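Local coordinates for transcriptional regulator Tm0710 (Thermotoga maritima, PDB 2A61), which probably binds DNA as a dimeric, MarR-type winged helix-turn-helix transcriptional regulator, at residues T32-D37 with V55-A60; R70-G75 with Y89-T94. All blocks are in the same frame, centred on the assembly; numbering follows the deposited sequence.

Overall arrangement
Both contacts lie in the winged helix-turn-helix domain, their centres 14 Å apart, and they follow each other along the chain: 32-37 with 55-60 closes before 70-75 with 89-94 opens. Interaction 1 joins helix 33-45 to the end of helix 50-57; interaction 2 joins the end of helix 61-73 to strand 88-93, which pairs antiparallel with strand 77-82. Helix 61-73 brings them together: Gln35 NE2 of interaction 1 packs 3.5 Å from Arg70 CB of interaction 2. Between them they touch helices 33-45, 50-57 and 61-73 and a strand of the wing. Interaction 1 also borders the second subunit, whereas no other chain of the assembly touches interaction 2.

Interaction 1 of 2, residues T32-D37 with V55-A60; sequences TPAQFD and VLLGVA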
loop_
_atom_site.group_PDB
_atom_site.type_symbol
_atom_site.label_atom_id
_atom_site.label_comp_id
_atom_site.label_asym_id
_atom_site.label_seq_id
_atom_site.Cartn_x
_atom_site.Cartn_y
_atom_site.Cartn_z
ATOM N N THR A 32 -13.005 4.534 -5.257
ATOM C CA THR A 32 -12.298 3.311 -5.636
ATOM C C THR A 32 -10.861 3.355 -5.059
ATOM O O THR A 32 -10.364 4.439 -4.689
ATOM C CB THR A 32 -12.218 3.129 -7.175
ATOM O OG1 THR A 32 -11.240 4.045 -7.701
ATOM C CG2 THR A 32 -13.623 3.360 -7.895
ATOM N N PRO A 33 -10.187 2.182 -4.963
ATOM C CA PRO A 33 -8.755 2.157 -4.509
ATOM C C PRO A 33 -7.794 3.157 -5.214
ATOM O O PRO A 33 -6.986 3.830 -4.537
ATOM C CB PRO A 33 -8.336 0.704 -4.770
ATOM C CG PRO A 33 -9.668 -0.074 -4.611
ATOM C CD PRO A 33 -10.772 0.819 -5.136
ATOM N N ALA A 34 -7.873 3.250 -6.545
ATOM C CA ALA A 34 -7.035 4.160 -7.289
ATOM C C ALA A 34 -7.416 5.605 -7.006
ATOM O O ALA A 34 -6.535 6.465 -6.871
ATOM C CB ALA A 34 -7.113 3.873 -8.775
ATOM N N GLN A 35 -8.717 5.878 -6.889
ATOM C CA GLN A 35 -9.155 7.211 -6.490
ATOM C C GLN A 35 -8.651 7.587 -5.097
ATOM O O GLN A 35 -8.261 8.729 -4.873
ATOM C CB GLN A 35 -10.658 7.322 -6.509
ATOM C CG GLN A 35 -11.323 7.423 -7.915
ATOM C CD GLN A 35 -12.832 7.664 -7.762
ATOM O OE1 GLN A 35 -13.503 6.906 -7.066
ATOM N NE2 GLN A 35 -13.364 8.738 -8.399
ATOM N N PHE A 36 -8.730 6.659 -4.153
ATOM C CA PHE A 36 -8.230 6.925 -2.810
ATOM C C PHE A 36 -6.709 7.165 -2.769
ATOM O O PHE A 36 -6.228 8.020 -2.029
ATOM C CB PHE A 36 -8.579 5.752 -1.867
ATOM C CG PHE A 36 -8.096 5.947 -0.469
ATOM C CD1 PHE A 36 -8.629 6.957 0.326
ATOM C CD2 PHE A 36 -7.120 5.119 0.068
ATOM C CE1 PHE A 36 -8.164 7.139 1.638
ATOM C CE2 PHE A 36 -6.667 5.310 1.370
ATOM C CZ PHE A 36 -7.199 6.320 2.133
ATOM N N ASP A 37 -5.970 6.400 -3.565
ATOM C CA ASP A 37 -4.518 6.584 -3.687
ATOM C C ASP A 37 -4.149 8.014 -4.170
ATOM O O ASP A 37 -3.163 8.593 -3.694
ATOM C CB ASP A 37 -3.925 5.562 -4.643
ATOM C CG ASP A 37 -3.842 4.151 -4.058
ATOM O OD1 ASP A 37 -3.722 3.958 -2.813
ATOM O OD2 ASP A 37 -3.924 3.218 -4.893
ATOM N N VAL A 55 2.336 8.966 -12.834
ATOM C CA VAL A 55 3.580 8.280 -12.434
ATOM C C VAL A 55 3.351 7.526 -11.130
ATOM O O VAL A 55 3.773 6.381 -11.021
ATOM C CB VAL A 55 4.789 9.267 -12.348
ATOM C CG1 VAL A 55 6.009 8.600 -11.740
ATOM C CG2 VAL A 55 5.136 9.825 -13.763
ATOM N N LEU A 56 2.685 8.170 -10.168
ATOM C CA LEU A 56 2.345 7.571 -8.878
ATOM C C LEU A 56 1.528 6.294 -8.994
ATOM O O LEU A 56 1.868 5.254 -8.394
ATOM C CB LEU A 56 1.548 8.582 -8.006
ATOM C CG LEU A 56 0.754 8.007 -6.811
ATOM C CD1 LEU A 56 1.657 7.766 -5.538
ATOM C CD2 LEU A 56 -0.481 8.866 -6.519
ATOM N N LEU A 57 0.421 6.373 -9.737
ATOM C CA LEU A 57 -0.428 5.196 -9.919
ATOM C C LEU A 57 0.172 4.183 -10.852
ATOM O O LEU A 57 -0.052 2.974 -10.697
ATOM C CB LEU A 57 -1.811 5.579 -10.447
ATOM C CG LEU A 57 -2.706 6.360 -9.508
ATOM C CD1 LEU A 57 -3.935 6.935 -10.245
ATOM C CD2 LEU A 57 -3.101 5.550 -8.331
ATOM N N GLY A 58 0.953 4.668 -11.810
ATOM C CA GLY A 58 1.451 3.820 -12.905
ATOM C C GLY A 58 0.416 3.518 -13.967
ATOM O O GLY A 58 0.417 2.415 -14.561
ATOM N N VAL A 59 -0.472 4.492 -14.204
ATOM C CA VAL A 59 -1.488 4.393 -15.265
ATOM C C VAL A 59 -1.377 5.576 -16.243
ATOM O O VAL A 59 -0.885 6.652 -15.880
ATOM C CB VAL A 59 -2.966 4.285 -14.711
ATOM C CG1 VAL A 59 -3.207 2.915 -13.964
ATOM C CG2 VAL A 59 -3.383 5.515 -13.864
ATOM N N ALA A 60 -1.849 5.369 -17.467
ATOM C CA ALA A 60 -1.927 6.418 -18.486
ATOM C C ALA A 60 -2.668 7.682 -18.023
ATOM O O ALA A 60 -3.499 7.652 -17.084
ATOM C CB ALA A 60 -2.568 5.858 -19.763
#
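In the helical part of the winged helix-turn-helix domain, Leu57, at the end of helix 50-57, meets Ala34 and Asp37, one turn apart on helix 33-45. Placing Leu57 CG anti to the carbonyl carbon (chi1 -68°) brings the CD2 branch against helix 33-45, 3.8 Å from Asp37 CB and 3.8 Å from Ala34 O; Ala34 CB is farther from it, at 4.4 Å. Leu56 adds a second methyl, its CD2 lying 3.9 Å from Asp37 O. No hydrogen bond crosses between the segments, and the carboxylate of Asp37 takes no part in the apolar contact: OD1 forms a salt bridge with Arg23. The start of helix 33-45 is fixed by a capping box, in which Thr32 OG1 accepts from Gln35 N at 3.2 Å and Gln35 OE1 offers an in-plane lone pair to Thr32 N at 3.0 Å. Thr32 OG1 also bonds to Gly58 O of the second subunit, so this capped end sits at the dimer interface. Gly58, at positive phi (76°), is the C-prime residue of a Schellman motif that ends helix 50-57 and turns the chain toward helix 61-73, the helix-turn-helix connection characteristic of MarR-family domains.

Interaction 2 of 2, residues R70-G75 with Y89-T94; sequences RLEADG and YFLVIT
Glu72 and Leu91 meet where helix 61-73 faces strand 88-93 of the wing in this winged helix-turn-helix domain. From Glu72 CB the chain runs through CG, anti to the carbonyl carbon (chi1 -76°), and continues extended to the carboxylate, crossing the Leu91 side chain at about a right angle. CB and CG carry the end group to the strand; the contact is made by the carboxylate, with CD 4.0 Å from Leu91 CD2, OE2 also 4.0 Å from that methyl, and OE1 slightly farther at 4.2 Å. The carboxylate thus rests against an apolar branch while OE2 forms a salt bridge with Arg79 of strand 77-82, linking the helix to both wing strands.

The second junction joins the ends of the two elements. Gly75, at positive phi, closes helix 61-73 with a Schellman motif, and its carbonyl receives a hydrogen bond from Thr94, the N-cap of helix 95-119. The same hydroxyl caps Gly97 N, so one oxygen spans the end of one helix and the start of the next. A valine in place of Thr94 would probably leave both Gly75 O and Gly97 N without this partner. Thr94 OG1 donates to Gly75 O over 2.6 Å, tilted 28° from the carbonyl plane, while CG2 of the same threonine lies 3.7 Å from that oxygen.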
loop_
_atom_site.group_PDB
_atom_site.type_symbol
_atom_site.label_atom_id
_atom_site.label_comp_id
_atom_site.label_asym_id
_atom_site.label_seq_id
_atom_site.Cartn_x
_atom_site.Cartn_y
_atom_site.Cartn_z
ATOM N N ARG A 70 -14.174 12.564 -11.729
ATOM C CA ARG A 70 -15.221 12.118 -10.785
ATOM C C ARG A 70 -14.976 12.689 -9.393
ATOM O O ARG A 70 -15.891 13.112 -8.727
ATOM C CB ARG A 70 -15.198 10.619 -10.645
ATOM C CG ARG A 70 -16.058 9.842 -11.616
ATOM C CD ARG A 70 -16.055 8.364 -11.055
ATOM N NE ARG A 70 -14.959 7.689 -11.704
ATOM C CZ ARG A 70 -14.425 6.539 -11.343
ATOM N NH1 ARG A 70 -14.850 5.885 -10.273
ATOM N NH2 ARG A 70 -13.461 6.061 -12.086
ATOM N N LEU A 71 -13.722 12.692 -8.949
ATOM C CA LEU A 71 -13.405 13.280 -7.640
ATOM C C LEU A 71 -13.706 14.776 -7.581
ATOM O O LEU A 71 -14.087 15.284 -6.531
ATOM C CB LEU A 71 -11.933 13.001 -7.255
ATOM C CG LEU A 71 -11.584 11.554 -6.877
ATOM C CD1 LEU A 71 -10.056 11.369 -6.733
ATOM C CD2 LEU A 71 -12.281 11.110 -5.560
ATOM N N GLU A 72 -13.424 15.489 -8.668
ATOM C CA GLU A 72 -13.735 16.934 -8.792
ATOM C C GLU A 72 -15.256 17.151 -8.833
ATOM O O GLU A 72 -15.793 17.963 -8.075
ATOM C CB GLU A 72 -13.093 17.496 -10.075
ATOM C CG GLU A 72 -11.568 17.705 -9.953
ATOM C CD GLU A 72 -11.019 18.522 -11.108
ATOM O OE1 GLU A 72 -10.913 17.966 -12.228
ATOM O OE2 GLU A 72 -10.744 19.746 -10.899
ATOM N N ALA A 73 -15.952 16.383 -9.671
ATOM C CA ALA A 73 -17.432 16.538 -9.760
ATOM C C ALA A 73 -18.102 16.239 -8.417
ATOM O O ALA A 73 -19.080 16.909 -8.043
ATOM C CB ALA A 73 -18.026 15.609 -10.878
ATOM N N ASP A 74 -17.595 15.228 -7.697
ATOM C CA ASP A 74 -18.173 14.856 -6.386
ATOM C C ASP A 74 -17.667 15.651 -5.169
ATOM O O ASP A 74 -18.099 15.399 -4.049
ATOM C CB ASP A 74 -18.073 13.333 -6.139
ATOM C CG ASP A 74 -18.794 12.490 -7.226
ATOM O OD1 ASP A 74 -19.801 12.956 -7.814
ATOM O OD2 ASP A 74 -18.342 11.362 -7.496
ATOM N N GLY A 75 -16.779 16.622 -5.397
ATOM C CA GLY A 75 -16.339 17.561 -4.360
ATOM C C GLY A 75 -15.181 17.102 -3.492
ATOM O O GLY A 75 -14.991 17.660 -2.410
ATOM N N TYR A 89 -1.769 23.018 -14.404
ATOM C CA TYR A 89 -2.574 23.162 -13.189
ATOM C C TYR A 89 -2.218 22.077 -12.164
ATOM O O TYR A 89 -1.570 21.095 -12.503
ATOM C CB TYR A 89 -4.090 23.114 -13.509
ATOM C CG TYR A 89 -4.578 21.790 -14.038
ATOM C CD1 TYR A 89 -5.094 20.814 -13.183
ATOM C CD2 TYR A 89 -4.545 21.512 -15.407
ATOM C CE1 TYR A 89 -5.561 19.599 -13.686
ATOM C CE2 TYR A 89 -5.012 20.326 -15.911
ATOM C CZ TYR A 89 -5.518 19.362 -15.052
ATOM O OH TYR A 89 -5.979 18.169 -15.590
ATOM N N PHE A 90 -2.669 22.249 -10.929
ATOM C CA PHE A 90 -2.445 21.278 -9.859
ATOM C C PHE A 90 -3.798 20.832 -9.362
ATOM O O PHE A 90 -4.755 21.618 -9.367
ATOM C CB PHE A 90 -1.681 21.874 -8.653
ATOM C CG PHE A 90 -0.217 22.215 -8.937
ATOM C CD1 PHE A 90 0.802 21.308 -8.642
ATOM C CD2 PHE A 90 0.122 23.461 -9.466
ATOM C CE1 PHE A 90 2.165 21.648 -8.884
ATOM C CE2 PHE A 90 1.467 23.795 -9.706
ATOM C CZ PHE A 90 2.466 22.882 -9.407
ATOM N N LEU A 91 -3.876 19.564 -8.948
ATOM C CA LEU A 91 -5.032 19.072 -8.200
ATOM C C LEU A 91 -4.791 19.220 -6.718
ATOM O O LEU A 91 -3.715 18.848 -6.213
ATOM C CB LEU A 91 -5.358 17.606 -8.585
ATOM C CG LEU A 91 -5.684 17.714 -10.101
ATOM C CD1 LEU A 91 -5.072 16.651 -10.983
ATOM C CD2 LEU A 91 -7.154 18.008 -10.360
ATOM N N VAL A 92 -5.769 19.784 -6.030
ATOM C CA VAL A 92 -5.674 19.999 -4.588
ATOM C C VAL A 92 -6.886 19.376 -3.893
ATOM O O VAL A 92 -7.920 19.204 -4.489
ATOM C CB VAL A 92 -5.530 21.493 -4.199
ATOM C CG1 VAL A 92 -4.152 22.065 -4.686
ATOM C CG2 VAL A 92 -6.587 22.331 -4.817
ATOM N N ILE A 93 -6.749 19.064 -2.610
ATOM C CA ILE A 93 -7.813 18.362 -1.896
ATOM C C ILE A 93 -8.752 19.390 -1.266
ATOM O O ILE A 93 -8.334 20.499 -0.911
ATOM C CB ILE A 93 -7.205 17.397 -0.826
ATOM C CG1 ILE A 93 -8.203 16.342 -0.327
ATOM C CG2 ILE A 93 -6.553 18.189 0.345
ATOM C CD1 ILE A 93 -7.555 15.103 0.373
ATOM N N THR A 94 -10.010 19.016 -1.119
ATOM C CA THR A 94 -10.998 19.844 -0.437
ATOM C C THR A 94 -11.183 19.339 1.003
ATOM O O THR A 94 -10.657 18.296 1.364
ATOM C CB THR A 94 -12.388 19.764 -1.139
ATOM O OG1 THR A 94 -12.833 18.415 -1.144
ATOM C CG2 THR A 94 -12.325 20.230 -2.584
#